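PDB 2NRQ: hypothetical protein ORF-c20_032 from Sulfolobus solfataricus, which is of unknown function but resembles RNA-binding proteins in structure, although it appears unlikely to bind RNA itself. Local coordinates for residues I10-H15 / I54-R59; G94-L99 / K122-F127; Y98-K103 / E116-I121. One frame throughout, in Å; residues are numbered along the deposited sequence.

Interaction 1. Residues I10-H15 / I54-R59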
loop_
_atom_site.group_PDB
_atom_site.type_symbol
_atom_site.label_atom_id
_atom_site.label_comp_id
_atom_site.label_asym_id
_atom_site.label_seq_id
_atom_site.Cartn_x
_atom_site.Cartn_y
_atom_site.Cartn_z
ATOM N N ILE A 10 -3.776 -0.501 -4.412
ATOM C CA ILE A 10 -2.460 -1.074 -4.181
ATOM C C ILE A 10 -1.835 -1.173 -5.569
ATOM O O ILE A 10 -2.499 -1.580 -6.515
ATOM C CB ILE A 10 -2.548 -2.477 -3.572
ATOM C CG1 ILE A 10 -3.117 -2.384 -2.160
ATOM C CG2 ILE A 10 -1.170 -3.137 -3.576
ATOM C CD1 ILE A 10 -3.166 -3.701 -1.447
ATOM N N SER A 11 -0.574 -0.779 -5.701
ATOM C CA SER A 11 0.098 -0.828 -6.987
ATOM C C SER A 11 1.554 -1.196 -6.832
ATOM O O SER A 11 2.282 -0.581 -6.054
ATOM C CB SER A 11 -0.011 0.529 -7.695
ATOM O OG SER A 11 0.673 0.532 -8.953
ATOM N N VAL A 12 1.987 -2.201 -7.581
ATOM C CA VAL A 12 3.377 -2.628 -7.530
ATOM C C VAL A 12 3.867 -3.007 -8.913
ATOM O O VAL A 12 3.117 -3.565 -9.702
ATOM C CB VAL A 12 3.590 -3.868 -6.632
ATOM C CG1 VAL A 12 4.664 -3.571 -5.603
ATOM C CG2 VAL A 12 2.298 -4.298 -5.985
ATOM N N PHE A 13 5.127 -2.692 -9.194
ATOM C CA PHE A 13 5.751 -3.044 -10.452
ATOM C C PHE A 13 6.660 -4.203 -10.089
ATOM O O PHE A 13 7.520 -4.062 -9.241
ATOM C CB PHE A 13 6.613 -1.900 -10.986
ATOM C CG PHE A 13 5.853 -0.644 -11.284
ATOM C CD1 PHE A 13 4.805 -0.646 -12.203
ATOM C CD2 PHE A 13 6.186 0.557 -10.646
ATOM C CE1 PHE A 13 4.094 0.527 -12.484
ATOM C CE2 PHE A 13 5.479 1.744 -10.920
ATOM C CZ PHE A 13 4.430 1.723 -11.843
ATOM N N ILE A 14 6.476 -5.355 -10.717
ATOM C CA ILE A 14 7.329 -6.492 -10.422
ATOM C C ILE A 14 8.242 -6.769 -11.595
ATOM O O ILE A 14 7.800 -6.790 -12.739
ATOM C CB ILE A 14 6.506 -7.729 -10.103
ATOM C CG1 ILE A 14 5.614 -7.427 -8.898
ATOM C CG2 ILE A 14 7.442 -8.907 -9.825
ATOM C CD1 ILE A 14 4.548 -8.459 -8.627
ATOM N N HIS A 15 9.519 -6.984 -11.292
ATOM C CA HIS A 15 10.552 -7.224 -12.294
ATOM C C HIS A 15 10.868 -8.692 -12.544
ATOM O O HIS A 15 10.457 -9.570 -11.783
ATOM C CB HIS A 15 11.822 -6.503 -11.870
ATOM C CG HIS A 15 11.667 -5.021 -11.772
ATOM N ND1 HIS A 15 11.823 -4.184 -12.855
ATOM C CD2 HIS A 15 11.344 -4.226 -10.727
ATOM C CE1 HIS A 15 11.604 -2.937 -12.481
ATOM N NE2 HIS A 15 11.310 -2.935 -11.194
ATOM N N ILE A 54 5.906 -6.072 -14.676
ATOM C CA ILE A 54 4.545 -6.522 -14.383
ATOM C C ILE A 54 3.879 -5.526 -13.467
ATOM O O ILE A 54 4.480 -5.078 -12.496
ATOM C CB ILE A 54 4.514 -7.886 -13.690
ATOM C CG1 ILE A 54 4.995 -8.964 -14.644
ATOM C CG2 ILE A 54 3.096 -8.225 -13.264
ATOM C CD1 ILE A 54 4.963 -10.318 -14.017
ATOM N N ILE A 55 2.643 -5.170 -13.784
ATOM C CA ILE A 55 1.920 -4.219 -12.971
ATOM C C ILE A 55 0.788 -4.932 -12.280
ATOM O O ILE A 55 -0.147 -5.401 -12.917
ATOM C CB ILE A 55 1.363 -3.059 -13.823
ATOM C CG1 ILE A 55 2.430 -2.592 -14.818
ATOM C CG2 ILE A 55 0.957 -1.904 -12.914
ATOM C CD1 ILE A 55 2.120 -1.293 -15.498
ATOM N N LEU A 56 0.888 -5.015 -10.964
ATOM C CA LEU A 56 -0.113 -5.678 -10.152
ATOM C C LEU A 56 -0.899 -4.620 -9.399
ATOM O O LEU A 56 -0.312 -3.773 -8.741
ATOM C CB LEU A 56 0.584 -6.627 -9.176
ATOM C CG LEU A 56 -0.214 -7.182 -8.005
ATOM C CD1 LEU A 56 -1.284 -8.125 -8.499
ATOM C CD2 LEU A 56 0.751 -7.886 -7.055
ATOM N N GLU A 57 -2.224 -4.666 -9.501
ATOM C CA GLU A 57 -3.074 -3.686 -8.826
ATOM C C GLU A 57 -4.261 -4.302 -8.104
ATOM O O GLU A 57 -4.738 -5.378 -8.451
ATOM C CB GLU A 57 -3.587 -2.673 -9.832
ATOM C CG GLU A 57 -2.495 -1.910 -10.532
ATOM C CD GLU A 57 -2.993 -1.250 -11.802
ATOM O OE1 GLU A 57 -3.428 -1.997 -12.696
ATOM O OE2 GLU A 57 -2.961 -0.001 -11.914
ATOM N N TYR A 58 -4.728 -3.607 -7.081
ATOM C CA TYR A 58 -5.884 -4.040 -6.309
ATOM C C TYR A 58 -6.680 -2.789 -6.030
ATOM O O TYR A 58 -6.140 -1.794 -5.534
ATOM C CB TYR A 58 -5.465 -4.664 -4.991
ATOM C CG TYR A 58 -4.780 -5.994 -5.134
ATOM C CD1 TYR A 58 -5.518 -7.180 -5.177
ATOM C CD2 TYR A 58 -3.385 -6.072 -5.246
ATOM C CE1 TYR A 58 -4.879 -8.409 -5.328
ATOM C CE2 TYR A 58 -2.752 -7.288 -5.394
ATOM C CZ TYR A 58 -3.501 -8.449 -5.430
ATOM O OH TYR A 58 -2.861 -9.654 -5.523
ATOM N N ARG A 59 -7.960 -2.827 -6.365
ATOM C CA ARG A 59 -8.803 -1.677 -6.135
ATOM C C ARG A 59 -9.765 -2.024 -5.027
ATOM O O ARG A 59 -10.259 -3.138 -4.951
ATOM C CB ARG A 59 -9.580 -1.302 -7.393
ATOM C CG ARG A 59 -9.934 0.162 -7.437
ATOM C CD ARG A 59 -11.404 0.395 -7.676
#
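I14 and L56 meet diagonally across two neighbouring strands, CD1 of I14 lying 4.1 Å from CD2 of L56. The same L56 methyl also touches CG2 of V12 at 4.1 Å, and those two side chains run alongside each other in the same sense. Further along this face, CB of I10 is 3.9 Å from CB of Y58, while the I10 CG2 branch, anti to the backbone N, approaches Y58 CD2 obliquely at 4.0 Å. These residues form the close-packed side: I27 of helix 20-30 covers V12, Y20 and I23 cover I14, and the Y58 hydroxyl is hydrogen-bonded to E28 of the same helix. The strands 7-14 and 52-60 that carry them are antiparallel neighbours in a six-stranded sheet; over 10-14 and 54-59 the axes approach to 4.7 Å, with their directions 157° apart. I10, V12 and I14 form hydrogen-bonded pairs with Y58, L56 and I54, giving six backbone bonds; the bond from L56 N to V12 O is nearly straight, with 172° at the hydrogen. S11 with E57 and F13 with I55 are the non-hydrogen-bonded pairs, and their side chains project from the other, partly exposed face. Packing there is sparser. OG of S11 comes no nearer than 4.3 Å to CG of E57, whereas the F13 ring lies alongside I55, its CE1 4.0 Å from I55 CG2. An alanine in place of F13 would remove the ring atoms CD1 and CE1 from I55, and would probably open a gap on this more exposed face and leave the I55 branches freer to turn.

Interaction 2. Residues G94-L99 / K122-F127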
loop_
_atom_site.group_PDB
_atom_site.type_symbol
_atom_site.label_atom_id
_atom_site.label_comp_id
_atom_site.label_asym_id
_atom_site.label_seq_id
_atom_site.Cartn_x
_atom_site.Cartn_y
_atom_site.Cartn_z
ATOM N N GLY A 94 -3.470 16.451 -3.494
ATOM C CA GLY A 94 -4.909 16.553 -3.659
ATOM C C GLY A 94 -5.532 15.997 -2.392
ATOM O O GLY A 94 -5.196 16.434 -1.291
ATOM N N SER A 95 -6.417 15.020 -2.529
ATOM C CA SER A 95 -7.053 14.439 -1.353
ATOM C C SER A 95 -6.634 12.987 -1.126
ATOM O O SER A 95 -7.199 12.287 -0.277
ATOM C CB SER A 95 -8.574 14.524 -1.482
ATOM O OG SER A 95 -9.192 14.310 -0.222
ATOM N N LYS A 96 -5.641 12.534 -1.884
ATOM C CA LYS A 96 -5.169 11.168 -1.739
ATOM C C LYS A 96 -3.798 11.108 -1.082
ATOM O O LYS A 96 -2.921 11.919 -1.360
ATOM C CB LYS A 96 -5.164 10.457 -3.096
ATOM C CG LYS A 96 -4.541 11.238 -4.217
ATOM C CD LYS A 96 -4.655 10.486 -5.539
ATOM C CE LYS A 96 -6.104 10.373 -6.021
ATOM N NZ LYS A 96 -6.189 9.964 -7.467
ATOM N N LEU A 97 -3.647 10.146 -0.180
ATOM C CA LEU A 97 -2.422 9.923 0.572
ATOM C C LEU A 97 -1.666 8.769 -0.068
ATOM O O LEU A 97 -2.237 7.697 -0.271
ATOM C CB LEU A 97 -2.766 9.560 2.019
ATOM C CG LEU A 97 -1.608 9.191 2.953
ATOM C CD1 LEU A 97 -0.796 10.436 3.280
ATOM C CD2 LEU A 97 -2.153 8.555 4.239
ATOM N N TYR A 98 -0.390 8.983 -0.379
ATOM C CA TYR A 98 0.422 7.945 -0.992
ATOM C C TYR A 98 1.367 7.331 0.027
ATOM O O TYR A 98 2.273 7.993 0.519
ATOM C CB TYR A 98 1.242 8.517 -2.148
ATOM C CG TYR A 98 0.417 8.992 -3.318
ATOM C CD1 TYR A 98 0.442 8.310 -4.536
ATOM C CD2 TYR A 98 -0.399 10.119 -3.212
ATOM C CE1 TYR A 98 -0.328 8.737 -5.621
ATOM C CE2 TYR A 98 -1.170 10.556 -4.288
ATOM C CZ TYR A 98 -1.128 9.859 -5.490
ATOM O OH TYR A 98 -1.881 10.294 -6.558
ATOM N N LEU A 99 1.163 6.063 0.345
ATOM C CA LEU A 99 2.038 5.393 1.286
ATOM C C LEU A 99 2.847 4.347 0.535
ATOM O O LEU A 99 2.297 3.340 0.098
ATOM C CB LEU A 99 1.217 4.709 2.374
ATOM C CG LEU A 99 0.100 5.516 3.031
ATOM C CD1 LEU A 99 -0.563 4.663 4.100
ATOM C CD2 LEU A 99 0.664 6.787 3.629
ATOM N N LYS A 122 2.937 0.276 -3.406
ATOM C CA LYS A 122 2.268 1.547 -3.193
ATOM C C LYS A 122 0.797 1.462 -2.785
ATOM O O LYS A 122 -0.013 0.813 -3.449
ATOM C CB LYS A 122 2.413 2.386 -4.461
ATOM C CG LYS A 122 2.196 3.859 -4.262
ATOM C CD LYS A 122 2.373 4.599 -5.564
ATOM C CE LYS A 122 3.794 4.486 -6.071
ATOM N NZ LYS A 122 3.933 5.017 -7.456
ATOM N N CYS A 123 0.455 2.124 -1.685
ATOM C CA CYS A 123 -0.919 2.140 -1.211
ATOM C C CYS A 123 -1.440 3.563 -1.246
ATOM O O CYS A 123 -1.003 4.407 -0.482
ATOM C CB CYS A 123 -0.991 1.600 0.203
ATOM S SG CYS A 123 -0.439 -0.100 0.343
ATOM N N ILE A 124 -2.383 3.822 -2.141
ATOM C CA ILE A 124 -2.955 5.151 -2.303
ATOM C C ILE A 124 -4.370 5.229 -1.769
ATOM O O ILE A 124 -5.259 4.568 -2.288
ATOM C CB ILE A 124 -2.983 5.556 -3.790
ATOM C CG1 ILE A 124 -1.561 5.502 -4.360
ATOM C CG2 ILE A 124 -3.594 6.952 -3.954
ATOM C CD1 ILE A 124 -1.498 5.588 -5.854
ATOM N N ILE A 125 -4.568 6.053 -0.741
ATOM C CA ILE A 125 -5.879 6.247 -0.138
ATOM C C ILE A 125 -6.473 7.591 -0.559
ATOM O O ILE A 125 -5.772 8.598 -0.624
ATOM C CB ILE A 125 -5.805 6.208 1.402
ATOM C CG1 ILE A 125 -5.402 4.813 1.881
ATOM C CG2 ILE A 125 -7.149 6.574 1.996
ATOM C CD1 ILE A 125 -3.970 4.487 1.632
ATOM N N SER A 126 -7.769 7.602 -0.849
ATOM C CA SER A 126 -8.437 8.827 -1.255
ATOM C C SER A 126 -9.440 9.239 -0.185
ATOM O O SER A 126 -10.308 8.462 0.207
ATOM C CB SER A 126 -9.149 8.614 -2.581
ATOM O OG SER A 126 -8.343 7.826 -3.435
ATOM N N PHE A 127 -9.302 10.467 0.298
ATOM C CA PHE A 127 -10.189 10.993 1.322
ATOM C C PHE A 127 -11.043 12.069 0.682
ATOM O O PHE A 127 -10.715 12.578 -0.387
ATOM C CB PHE A 127 -9.371 11.619 2.456
ATOM C CG PHE A 127 -8.545 10.630 3.231
ATOM C CD1 PHE A 127 -9.111 9.882 4.255
ATOM C CD2 PHE A 127 -7.203 10.438 2.927
ATOM C CE1 PHE A 127 -8.352 8.952 4.968
ATOM C CE2 PHE A 127 -6.434 9.507 3.635
ATOM C CZ PHE A 127 -7.011 8.764 4.658
#
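I124 and Y98 face each other as a non-hydrogen-bonded pair between antiparallel strands, and the isoleucine can be followed outward atom by atom. Its CB stands 4.2 Å from L97 O, at the level of the backbone. There it branches. CG2, anti to the backbone N, reaches over one face of the Y98 ring in a CH-pi contact, 4.1 Å from the centroid and 12° off the ring normal; the same methyl touches CB of K96 at 3.9 Å. CG1, anti to the carbonyl carbon (chi1 -58°), goes to the ring carbons instead, 3.5 Å from Y98 CD1. At the tip CD1 meets Y98 CE1 at 3.4 Å. One side chain thus spans both the middle and one side of the aromatic ring, while CD of K122 comes to its edge. The K122 amine beyond pairs with D118.

On the opposite face of the sheet L97, L99, C123 and I125 turn into the buried interior. CD1 of L99 approaches CD1 of I125, and the F127 ring packs its CE2 against CB of L97 at 4.0 Å. F127 also takes CG2 of I125 over one face, offset toward the rim, and meets the ring of F69 at a steep angle. Between the two faces the backbones are tied in an antiparallel ladder: L99 and C123 exchange two bonds, and I125 N donates to L97 O. F127 N, just after strand 121-126, extends the pairing to O of S95, just before strand 96-101. The contact of S95 OG with F127 O is too short to be relied on. The division of labour follows: backbone amides and carbonyls fix the register of strands 96-101 and 121-126, while the side chains across the join rely mainly on dispersion and ring-face contacts rather than charge pairing.

Interaction 3. Residues Y98-K103 / E116-I121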
loop_
_atom_site.group_PDB
_atom_site.type_symbol
_atom_site.label_atom_id
_atom_site.label_comp_id
_atom_site.label_asym_id
_atom_site.label_seq_id
_atom_site.Cartn_x
_atom_site.Cartn_y
_atom_site.Cartn_z
ATOM N N TYR A 98 -0.390 8.983 -0.379
ATOM C CA TYR A 98 0.422 7.945 -0.992
ATOM C C TYR A 98 1.367 7.331 0.027
ATOM O O TYR A 98 2.273 7.993 0.519
ATOM C CB TYR A 98 1.242 8.517 -2.148
ATOM C CG TYR A 98 0.417 8.992 -3.318
ATOM C CD1 TYR A 98 0.442 8.310 -4.536
ATOM C CD2 TYR A 98 -0.399 10.119 -3.212
ATOM C CE1 TYR A 98 -0.328 8.737 -5.621
ATOM C CE2 TYR A 98 -1.170 10.556 -4.288
ATOM C CZ TYR A 98 -1.128 9.859 -5.490
ATOM O OH TYR A 98 -1.881 10.294 -6.558
ATOM N N LEU A 99 1.163 6.063 0.345
ATOM C CA LEU A 99 2.038 5.393 1.286
ATOM C C LEU A 99 2.847 4.347 0.535
ATOM O O LEU A 99 2.297 3.340 0.098
ATOM C CB LEU A 99 1.217 4.709 2.374
ATOM C CG LEU A 99 0.100 5.516 3.031
ATOM C CD1 LEU A 99 -0.563 4.663 4.100
ATOM C CD2 LEU A 99 0.664 6.787 3.629
ATOM N N ARG A 100 4.145 4.583 0.367
ATOM C CA ARG A 100 4.985 3.624 -0.338
ATOM C C ARG A 100 5.718 2.697 0.622
ATOM O O ARG A 100 6.599 3.126 1.352
ATOM C CB ARG A 100 5.987 4.332 -1.252
ATOM C CG ARG A 100 6.362 5.719 -0.857
ATOM C CD ARG A 100 5.586 6.745 -1.663
ATOM N NE ARG A 100 5.902 6.647 -3.080
ATOM C CZ ARG A 100 5.493 7.507 -4.007
ATOM N NH1 ARG A 100 4.746 8.548 -3.674
ATOM N NH2 ARG A 100 5.832 7.322 -5.274
ATOM N N PHE A 101 5.352 1.420 0.608
ATOM C CA PHE A 101 5.967 0.441 1.499
ATOM C C PHE A 101 7.096 -0.349 0.860
ATOM O O PHE A 101 7.160 -0.499 -0.362
ATOM C CB PHE A 101 4.897 -0.504 2.034
ATOM C CG PHE A 101 3.900 0.175 2.928
ATOM C CD1 PHE A 101 4.247 0.529 4.232
ATOM C CD2 PHE A 101 2.638 0.511 2.454
ATOM C CE1 PHE A 101 3.349 1.209 5.049
ATOM C CE2 PHE A 101 1.728 1.196 3.262
ATOM C CZ PHE A 101 2.086 1.546 4.565
ATOM N N ASP A 102 7.986 -0.856 1.702
ATOM C CA ASP A 102 9.151 -1.623 1.256
ATOM C C ASP A 102 8.792 -3.050 0.851
ATOM O O ASP A 102 8.297 -3.821 1.669
ATOM C CB ASP A 102 10.184 -1.666 2.385
ATOM C CG ASP A 102 11.501 -2.252 1.950
ATOM O OD1 ASP A 102 12.365 -1.474 1.493
ATOM O OD2 ASP A 102 11.668 -3.489 2.055
ATOM N N LYS A 103 9.052 -3.409 -0.402
ATOM C CA LYS A 103 8.759 -4.761 -0.874
ATOM C C LYS A 103 9.516 -5.823 -0.083
ATOM O O LYS A 103 8.941 -6.818 0.343
ATOM C CB LYS A 103 9.105 -4.902 -2.360
ATOM C CG LYS A 103 8.033 -4.371 -3.276
ATOM C CD LYS A 103 8.260 -4.773 -4.731
ATOM C CE LYS A 103 9.398 -4.005 -5.362
ATOM N NZ LYS A 103 9.351 -4.154 -6.831
ATOM N N GLU A 116 11.241 4.992 0.017
ATOM C CA GLU A 116 11.133 6.077 -0.939
ATOM C C GLU A 116 11.191 5.598 -2.386
ATOM O O GLU A 116 11.808 4.585 -2.698
ATOM C CB GLU A 116 12.220 7.122 -0.675
ATOM C CG GLU A 116 11.840 8.142 0.401
ATOM C CD GLU A 116 10.601 8.975 0.027
ATOM O OE1 GLU A 116 10.207 9.857 0.832
ATOM O OE2 GLU A 116 10.023 8.751 -1.070
ATOM N N GLY A 117 10.526 6.327 -3.269
ATOM C CA GLY A 117 10.542 5.940 -4.660
ATOM C C GLY A 117 9.290 5.217 -5.112
ATOM O O GLY A 117 8.305 5.124 -4.371
ATOM N N ASP A 118 9.334 4.703 -6.339
ATOM C CA ASP A 118 8.200 3.995 -6.901
ATOM C C ASP A 118 8.380 2.484 -6.951
ATOM O O ASP A 118 7.427 1.753 -7.229
ATOM C CB ASP A 118 7.897 4.550 -8.281
ATOM C CG ASP A 118 7.460 5.987 -8.227
ATOM O OD1 ASP A 118 6.437 6.262 -7.568
ATOM O OD2 ASP A 118 8.136 6.844 -8.834
ATOM N N ASP A 119 9.599 2.023 -6.676
ATOM C CA ASP A 119 9.883 0.593 -6.656
ATOM C C ASP A 119 9.536 0.108 -5.249
ATOM O O ASP A 119 10.402 -0.314 -4.468
ATOM C CB ASP A 119 11.358 0.343 -6.963
ATOM C CG ASP A 119 11.717 -1.128 -6.953
ATOM O OD1 ASP A 119 11.063 -1.909 -7.669
ATOM O OD2 ASP A 119 12.659 -1.502 -6.230
ATOM N N VAL A 120 8.241 0.178 -4.947
ATOM C CA VAL A 120 7.692 -0.200 -3.649
ATOM C C VAL A 120 6.278 -0.738 -3.822
ATOM O O VAL A 120 5.750 -0.750 -4.919
ATOM C CB VAL A 120 7.586 1.044 -2.748
ATOM C CG1 VAL A 120 8.960 1.626 -2.486
ATOM C CG2 VAL A 120 6.689 2.088 -3.435
ATOM N N ILE A 121 5.671 -1.186 -2.731
ATOM C CA ILE A 121 4.281 -1.635 -2.768
ATOM C C ILE A 121 3.548 -0.351 -2.414
ATOM O O ILE A 121 3.543 0.068 -1.262
ATOM C CB ILE A 121 3.964 -2.682 -1.690
ATOM C CG1 ILE A 121 4.688 -3.993 -2.006
ATOM C CG2 ILE A 121 2.457 -2.902 -1.621
ATOM C CD1 ILE A 121 4.571 -5.033 -0.910
#
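The R100 guanidinium meets both G117 and D118 at its edge. NE donates to G117 O at 3.1 Å, the oxygen lying 18° out of the guanidinium plane; NH2 adds a weak bond to the same carbonyl and forms a salt bridge with D118 OD1 at 2.6 Å. The D118 side chain runs alongside that of R100 in the same direction, with the carboxylate plane turned 49° from the guanidinium. At the edge of the second flat group, the F101 ring, lies I121 O, whereas side chains of L112 and L114 also touch this residue from outside the two segments.

This is the end of an antiparallel ladder at which strand 96-101 passes into helix 103-109, and the chain returns through a loop into strand 121-126. F101 and I121 form a hydrogen-bonded pair: F101 N donates to I121 O at 2.9 Å from above the carbonyl plane. D102 is the N-cap of the helix, its OD2 accepting from Y105 N, and D119 is the centre of an inverse gamma turn in the returning loop.

D118 OD1 has a second cation, K122, so two positive groups would probably favour its ionised form. The side chain of K103, in the first turn of the helix, crosses that of D119 at about a right angle: its NZ is 2.9 Å from OD1, above the carboxylate plane. That amine is also salt-bridged to E18 and hydrogen-bonded to F13 O, which gives one charge three oxygen partners. The aliphatic part of the lysine is used as well, K103 CG packing 3.6 Å from I121 CG1.

All three contacts belong to one antiparallel sheet, in which strand 7-14 separates strand 52-60 from strand 121-126. Interaction 1 meets interaction 2 across that middle strand, where S11 N lies 2.8 Å from K122 O, a probable hydrogen bond; their centres are about 15 Å apart. Interactions 2 and 3 share Y98 and L99 and follow one another along the same strand pair, with C123 SG 3.8 Å from F101 CD2 at the join. Interactions 1 and 3, about 11 Å apart between centres, touch at V12, whose CG1 is 3.5 Å from I121 CA. With the function unknown, none of the three can be assigned to an active site.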